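Local coordinates for protein rusticyanin (Thiobacillus ferrooxidans, PDB 2CAK) that carries electrons from cytochrome c552 to the A-type oxidase of the iron respiratory chain, using a single bound copper ion in a blue copper fold, at residues A[84-98]-A[132-144]. Numbering follows the deposited sequence.
Sequences HSFDITQKVPPYAVM and TYYYVCQIPGHAA. Unlike the reference sequence in segment 84-98: Gln90 (reference Lys), Val92 (reference Gly). With CU1 (copper (I) ion), chain B.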
loop_
_atom_site.group_PDB
_atom_site.type_symbol
_atom_site.label_atom_id
_atom_site.label_comp_id
_atom_site.label_asym_id
_atom_site.label_seq_id
_atom_site.Cartn_x
_atom_site.Cartn_y
_atom_site.Cartn_z
ATOM N N HIS A 84 9.315 4.166 -3.781
ATOM C CA HIS A 84 7.928 4.512 -3.502
ATOM C C HIS A 84 7.610 4.391 -2.029
ATOM O O HIS A 84 8.217 3.611 -1.288
ATOM C CB HIS A 84 7.041 3.521 -4.277
ATOM C CG HIS A 84 7.182 3.521 -5.756
ATOM N ND1 HIS A 84 6.650 4.468 -6.607
ATOM C CD2 HIS A 84 7.788 2.587 -6.539
ATOM C CE1 HIS A 84 6.943 4.093 -7.837
ATOM N NE2 HIS A 84 7.656 2.952 -7.852
ATOM N N SER A 85 6.598 5.131 -1.610
ATOM C CA SER A 85 6.092 5.033 -0.239
ATOM C C SER A 85 4.643 4.552 -0.243
ATOM O O SER A 85 3.989 4.495 -1.287
ATOM C CB SER A 85 6.167 6.369 0.513
ATOM O OG SER A 85 5.243 7.326 0.027
ATOM N N PHE A 86 4.112 4.209 0.912
ATOM C CA PHE A 86 2.724 3.808 1.119
ATOM C C PHE A 86 2.222 4.560 2.356
ATOM O O PHE A 86 2.605 4.233 3.479
ATOM C CB PHE A 86 2.619 2.293 1.309
ATOM C CG PHE A 86 1.207 1.756 1.426
ATOM C CD1 PHE A 86 0.587 1.169 0.319
ATOM C CD2 PHE A 86 0.472 1.804 2.575
ATOM C CE1 PHE A 86 -0.694 0.689 0.401
ATOM C CE2 PHE A 86 -0.814 1.328 2.610
ATOM C CZ PHE A 86 -1.431 0.746 1.559
ATOM N N ASP A 87 1.392 5.559 2.154
ATOM C CA ASP A 87 0.943 6.432 3.231
ATOM C C ASP A 87 -0.580 6.558 3.203
ATOM O O ASP A 87 -1.175 6.772 2.129
ATOM C CB ASP A 87 1.573 7.829 3.083
ATOM C CG ASP A 87 3.077 7.714 3.242
ATOM O OD1 ASP A 87 3.518 7.334 4.354
ATOM O OD2 ASP A 87 3.803 7.925 2.285
ATOM N N ILE A 88 -1.208 6.497 4.373
ATOM C CA ILE A 88 -2.675 6.596 4.480
ATOM C C ILE A 88 -3.049 7.981 4.991
ATOM O O ILE A 88 -2.510 8.455 6.007
ATOM C CB ILE A 88 -3.213 5.478 5.379
ATOM C CG1 ILE A 88 -2.816 4.087 4.872
ATOM C CG2 ILE A 88 -4.712 5.601 5.545
ATOM C CD1 ILE A 88 -3.060 2.948 5.861
ATOM N N THR A 89 -3.965 8.633 4.288
ATOM C CA THR A 89 -4.447 9.964 4.594
ATOM C C THR A 89 -5.958 10.050 4.481
ATOM O O THR A 89 -6.540 9.167 3.845
ATOM C CB THR A 89 -3.767 10.967 3.651
ATOM O OG1 THR A 89 -4.185 12.308 3.909
ATOM C CG2 THR A 89 -4.065 10.638 2.184
ATOM N N GLN A 90 -6.575 11.054 5.053
ATOM C CA GLN A 90 -7.985 11.354 4.778
ATOM C C GLN A 90 -8.172 12.440 3.728
ATOM O O GLN A 90 -9.309 12.716 3.332
ATOM C CB GLN A 90 -8.755 11.599 6.085
ATOM C CG GLN A 90 -8.848 10.221 6.775
ATOM C CD GLN A 90 -9.900 10.170 7.859
ATOM O OE1 GLN A 90 -9.655 10.792 8.893
ATOM N NE2 GLN A 90 -11.027 9.470 7.647
ATOM N N LYS A 91 -7.103 13.084 3.260
ATOM C CA LYS A 91 -7.174 14.026 2.145
ATOM C C LYS A 91 -7.495 13.271 0.871
ATOM O O LYS A 91 -7.108 12.133 0.671
ATOM C CB LYS A 91 -5.896 14.826 1.952
ATOM C CG LYS A 91 -5.398 15.648 3.139
ATOM C CD LYS A 91 -6.406 16.610 3.716
ATOM C CE LYS A 91 -5.703 17.632 4.612
ATOM N NZ LYS A 91 -5.923 17.301 6.062
ATOM N N VAL A 92 -8.284 13.877 0.010
ATOM C CA VAL A 92 -8.955 13.313 -1.131
ATOM C C VAL A 92 -8.258 13.672 -2.446
ATOM O O VAL A 92 -7.630 14.741 -2.558
ATOM C CB VAL A 92 -10.429 13.796 -1.136
ATOM C CG1 VAL A 92 -11.236 13.394 0.099
ATOM C CG2 VAL A 92 -10.502 15.317 -1.265
ATOM N N PRO A 93 -8.427 12.840 -3.478
ATOM C CA PRO A 93 -8.000 13.207 -4.840
ATOM C C PRO A 93 -8.848 14.326 -5.394
ATOM O O PRO A 93 -9.975 14.530 -4.936
ATOM C CB PRO A 93 -8.142 11.935 -5.667
ATOM C CG PRO A 93 -9.114 11.107 -4.944
ATOM C CD PRO A 93 -9.075 11.519 -3.487
ATOM N N PRO A 94 -8.390 15.050 -6.377
ATOM C CA PRO A 94 -7.087 14.869 -7.011
ATOM C C PRO A 94 -5.945 15.418 -6.168
ATOM O O PRO A 94 -6.039 16.430 -5.489
ATOM C CB PRO A 94 -7.203 15.689 -8.303
ATOM C CG PRO A 94 -8.328 16.637 -8.075
ATOM C CD PRO A 94 -9.204 16.134 -6.973
ATOM N N TYR A 95 -4.810 14.725 -6.300
ATOM C CA TYR A 95 -3.579 15.097 -5.630
ATOM C C TYR A 95 -2.709 15.987 -6.499
ATOM O O TYR A 95 -2.500 15.743 -7.688
ATOM C CB TYR A 95 -2.806 13.825 -5.181
ATOM C CG TYR A 95 -3.640 13.018 -4.203
ATOM C CD1 TYR A 95 -3.859 13.467 -2.904
ATOM C CD2 TYR A 95 -4.236 11.853 -4.594
ATOM C CE1 TYR A 95 -4.646 12.728 -2.018
ATOM C CE2 TYR A 95 -5.010 11.074 -3.764
ATOM C CZ TYR A 95 -5.188 11.538 -2.486
ATOM O OH TYR A 95 -5.972 10.735 -1.722
ATOM N N ALA A 96 -2.116 17.016 -5.899
ATOM C CA ALA A 96 -1.109 17.833 -6.548
ATOM C C ALA A 96 0.202 17.085 -6.755
ATOM O O ALA A 96 0.412 15.972 -6.264
ATOM C CB ALA A 96 -0.897 19.075 -5.675
ATOM N N VAL A 97 1.110 17.679 -7.519
ATOM C CA VAL A 97 2.417 17.066 -7.775
ATOM C C VAL A 97 3.178 16.867 -6.475
ATOM O O VAL A 97 3.827 15.851 -6.298
ATOM C CB VAL A 97 3.183 17.838 -8.855
ATOM C CG1 VAL A 97 4.648 17.417 -8.948
ATOM C CG2 VAL A 97 2.505 17.642 -10.199
ATOM N N MET A 98 3.104 17.834 -5.567
ATOM C CA MET A 98 3.572 17.712 -4.206
ATOM C C MET A 98 2.356 17.673 -3.298
ATOM O O MET A 98 1.888 18.729 -2.920
ATOM C CB MET A 98 4.460 18.922 -3.869
ATOM C CG MET A 98 5.673 18.991 -4.783
ATOM S SD MET A 98 7.108 18.544 -3.905
ATOM C CE MET A 98 8.523 18.785 -4.873
ATOM N N THR A 132 -13.645 7.107 5.418
ATOM C CA THR A 132 -12.949 6.957 4.136
ATOM C C THR A 132 -11.530 7.462 4.246
ATOM O O THR A 132 -11.299 8.547 4.790
ATOM C CB THR A 132 -13.731 7.670 3.026
ATOM O OG1 THR A 132 -15.047 7.059 2.971
ATOM C CG2 THR A 132 -13.018 7.480 1.712
ATOM N N TYR A 133 -10.599 6.678 3.709
ATOM C CA TYR A 133 -9.173 6.986 3.649
ATOM C C TYR A 133 -8.667 6.733 2.226
ATOM O O TYR A 133 -9.345 6.095 1.397
ATOM C CB TYR A 133 -8.383 6.157 4.662
ATOM C CG TYR A 133 -8.866 6.204 6.097
ATOM C CD1 TYR A 133 -9.990 5.499 6.516
ATOM C CD2 TYR A 133 -8.187 6.934 7.071
ATOM C CE1 TYR A 133 -10.407 5.557 7.824
ATOM C CE2 TYR A 133 -8.598 6.981 8.389
ATOM C CZ TYR A 133 -9.721 6.278 8.775
ATOM O OH TYR A 133 -10.104 6.348 10.089
ATOM N N TYR A 134 -7.453 7.209 1.961
ATOM C CA TYR A 134 -6.774 6.947 0.717
ATOM C C TYR A 134 -5.338 6.493 1.022
ATOM O O TYR A 134 -4.748 7.011 1.962
ATOM C CB TYR A 134 -6.714 8.202 -0.169
ATOM C CG TYR A 134 -8.114 8.568 -0.635
ATOM C CD1 TYR A 134 -8.638 8.096 -1.836
ATOM C CD2 TYR A 134 -8.951 9.356 0.167
ATOM C CE1 TYR A 134 -9.920 8.435 -2.214
ATOM C CE2 TYR A 134 -10.231 9.652 -0.216
ATOM C CZ TYR A 134 -10.716 9.207 -1.412
ATOM O OH TYR A 134 -12.018 9.512 -1.782
ATOM N N TYR A 135 -4.827 5.568 0.234
ATOM C CA TYR A 135 -3.413 5.201 0.296
ATOM C C TYR A 135 -2.735 5.824 -0.937
ATOM O O TYR A 135 -3.268 5.739 -2.036
ATOM C CB TYR A 135 -3.187 3.687 0.387
ATOM C CG TYR A 135 -3.787 2.792 -0.679
ATOM C CD1 TYR A 135 -5.106 2.354 -0.633
ATOM C CD2 TYR A 135 -3.033 2.375 -1.756
ATOM C CE1 TYR A 135 -5.650 1.547 -1.610
ATOM C CE2 TYR A 135 -3.560 1.545 -2.725
ATOM C CZ TYR A 135 -4.856 1.140 -2.651
ATOM O OH TYR A 135 -5.367 0.327 -3.655
ATOM N N VAL A 136 -1.580 6.472 -0.697
ATOM C CA VAL A 136 -0.904 7.277 -1.688
ATOM C C VAL A 136 0.584 7.031 -1.625
ATOM O O VAL A 136 1.119 6.679 -0.569
ATOM C CB VAL A 136 -1.222 8.791 -1.555
ATOM C CG1 VAL A 136 -2.699 9.072 -1.417
ATOM C CG2 VAL A 136 -0.478 9.436 -0.389
ATOM N N CYS A 137 1.285 7.289 -2.703
ATOM C CA CYS A 137 2.722 7.419 -2.748
ATOM C C CYS A 137 3.094 8.927 -2.711
ATOM O O CYS A 137 2.411 9.725 -3.375
ATOM C CB CYS A 137 3.306 6.799 -4.000
ATOM S SG CYS A 137 5.116 6.983 -4.163
ATOM N N GLN A 138 4.152 9.243 -1.950
ATOM C CA GLN A 138 4.585 10.636 -1.823
ATOM C C GLN A 138 5.650 11.077 -2.817
ATOM O O GLN A 138 6.021 12.263 -2.789
ATOM C CB GLN A 138 5.097 10.924 -0.392
ATOM C CG GLN A 138 3.982 10.918 0.627
ATOM C CD GLN A 138 4.528 11.532 1.923
ATOM O OE1 GLN A 138 5.137 10.978 2.838
ATOM N NE2 GLN A 138 4.348 12.832 1.874
ATOM N N ILE A 139 6.166 10.194 -3.669
ATOM C CA ILE A 139 7.151 10.664 -4.638
ATOM C C ILE A 139 6.523 11.731 -5.491
ATOM O O ILE A 139 5.407 11.482 -5.995
ATOM C CB ILE A 139 7.713 9.553 -5.522
ATOM C CG1 ILE A 139 8.574 8.562 -4.729
ATOM C CG2 ILE A 139 8.557 10.142 -6.662
ATOM C CD1 ILE A 139 9.160 7.404 -5.563
ATOM N N PRO A 140 7.127 12.897 -5.657
ATOM C CA PRO A 140 6.457 13.951 -6.482
ATOM C C PRO A 140 5.998 13.475 -7.835
ATOM O O PRO A 140 6.717 12.821 -8.585
ATOM C CB PRO A 140 7.573 15.021 -6.592
ATOM C CG PRO A 140 8.276 14.900 -5.248
ATOM C CD PRO A 140 8.352 13.390 -5.035
ATOM N N GLY A 141 4.734 13.732 -8.131
ATOM C CA GLY A 141 4.096 13.363 -9.359
ATOM C C GLY A 141 3.346 12.059 -9.352
ATOM O O GLY A 141 2.501 11.840 -10.213
ATOM N N HIS A 142 3.652 11.122 -8.438
ATOM C CA HIS A 142 3.102 9.791 -8.587
ATOM C C HIS A 142 1.607 9.744 -8.247
ATOM O O HIS A 142 0.855 9.145 -9.034
ATOM C CB HIS A 142 3.896 8.788 -7.737
ATOM C CG HIS A 142 5.235 8.448 -8.323
ATOM N ND1 HIS A 142 5.980 7.382 -7.861
ATOM C CD2 HIS A 142 5.923 9.058 -9.331
ATOM C CE1 HIS A 142 7.095 7.382 -8.598
ATOM N NE2 HIS A 142 7.094 8.376 -9.495
ATOM N N ALA A 143 1.195 10.308 -7.118
ATOM C CA ALA A 143 -0.229 10.383 -6.826
ATOM C C ALA A 143 -1.039 11.133 -7.891
ATOM O O ALA A 143 -2.175 10.741 -8.182
ATOM C CB ALA A 143 -0.465 10.929 -5.415
ATOM N N ALA A 144 -0.448 12.200 -8.384
ATOM C CA ALA A 144 -1.097 13.002 -9.421
ATOM C C ALA A 144 -1.342 12.219 -10.696
ATOM O O ALA A 144 -2.246 12.534 -11.477
ATOM C CB ALA A 144 -0.258 14.235 -9.706
HETATM CU CU CU1 B . 5.610 6.197 -6.194
HETATM O O HOH W 1 -11.499 10.959 3.271
#
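With SG swung opposite its backbone N (chi1 178°), Cys137 meets His84 at copper; CG of His84 lies anti to its own carbonyl carbon (chi1 -61°), and the turn of the ring about CB-CG (chi2 -77°) faces ND1 to the metal. The copper is bound by His84 ND1 at 2.1 Å, Cys137 SG at 2.2 Å and His142 ND1 at 2.1 Å, and Met147 completes the site. Cys137 SG also accepts two backbone N-H groups: Ser85 N across the contact at 3.5 Å, nearly straight, and Ile139 N. Behind this first shell, Ser85 OG takes the N-H of Gln138 and donates to Asp87 OD2, tying the ligand loop to the strand. Strands 87-89 and 132-136 then pair antiparallel, Asp87 with Val136 and Thr89 with Tyr134 each joined by two backbone bonds. On the Ile88 and Tyr135 face, Tyr135 CB sits over the Phe86 ring. On the face of Asp87, Thr89, Tyr134 and Val136, the Tyr134 ring takes Pro93 CD over it, 3.6 Å from its centroid, while Tyr95 OH, bonded to Lys91 O, lies 3.1 Å from Tyr134 CB. Were Tyr134 replaced by alanine, Pro93 CD would probably lose the ring face it rests on, leaving a gap beside Val92 CG1 and Tyr95 OH. Farther along, Gly141 N bonds Val97 O. In this cupredoxin site, two N-H donors on the thiolate would probably draw off some of its negative charge, consistent with a raised reduction potential.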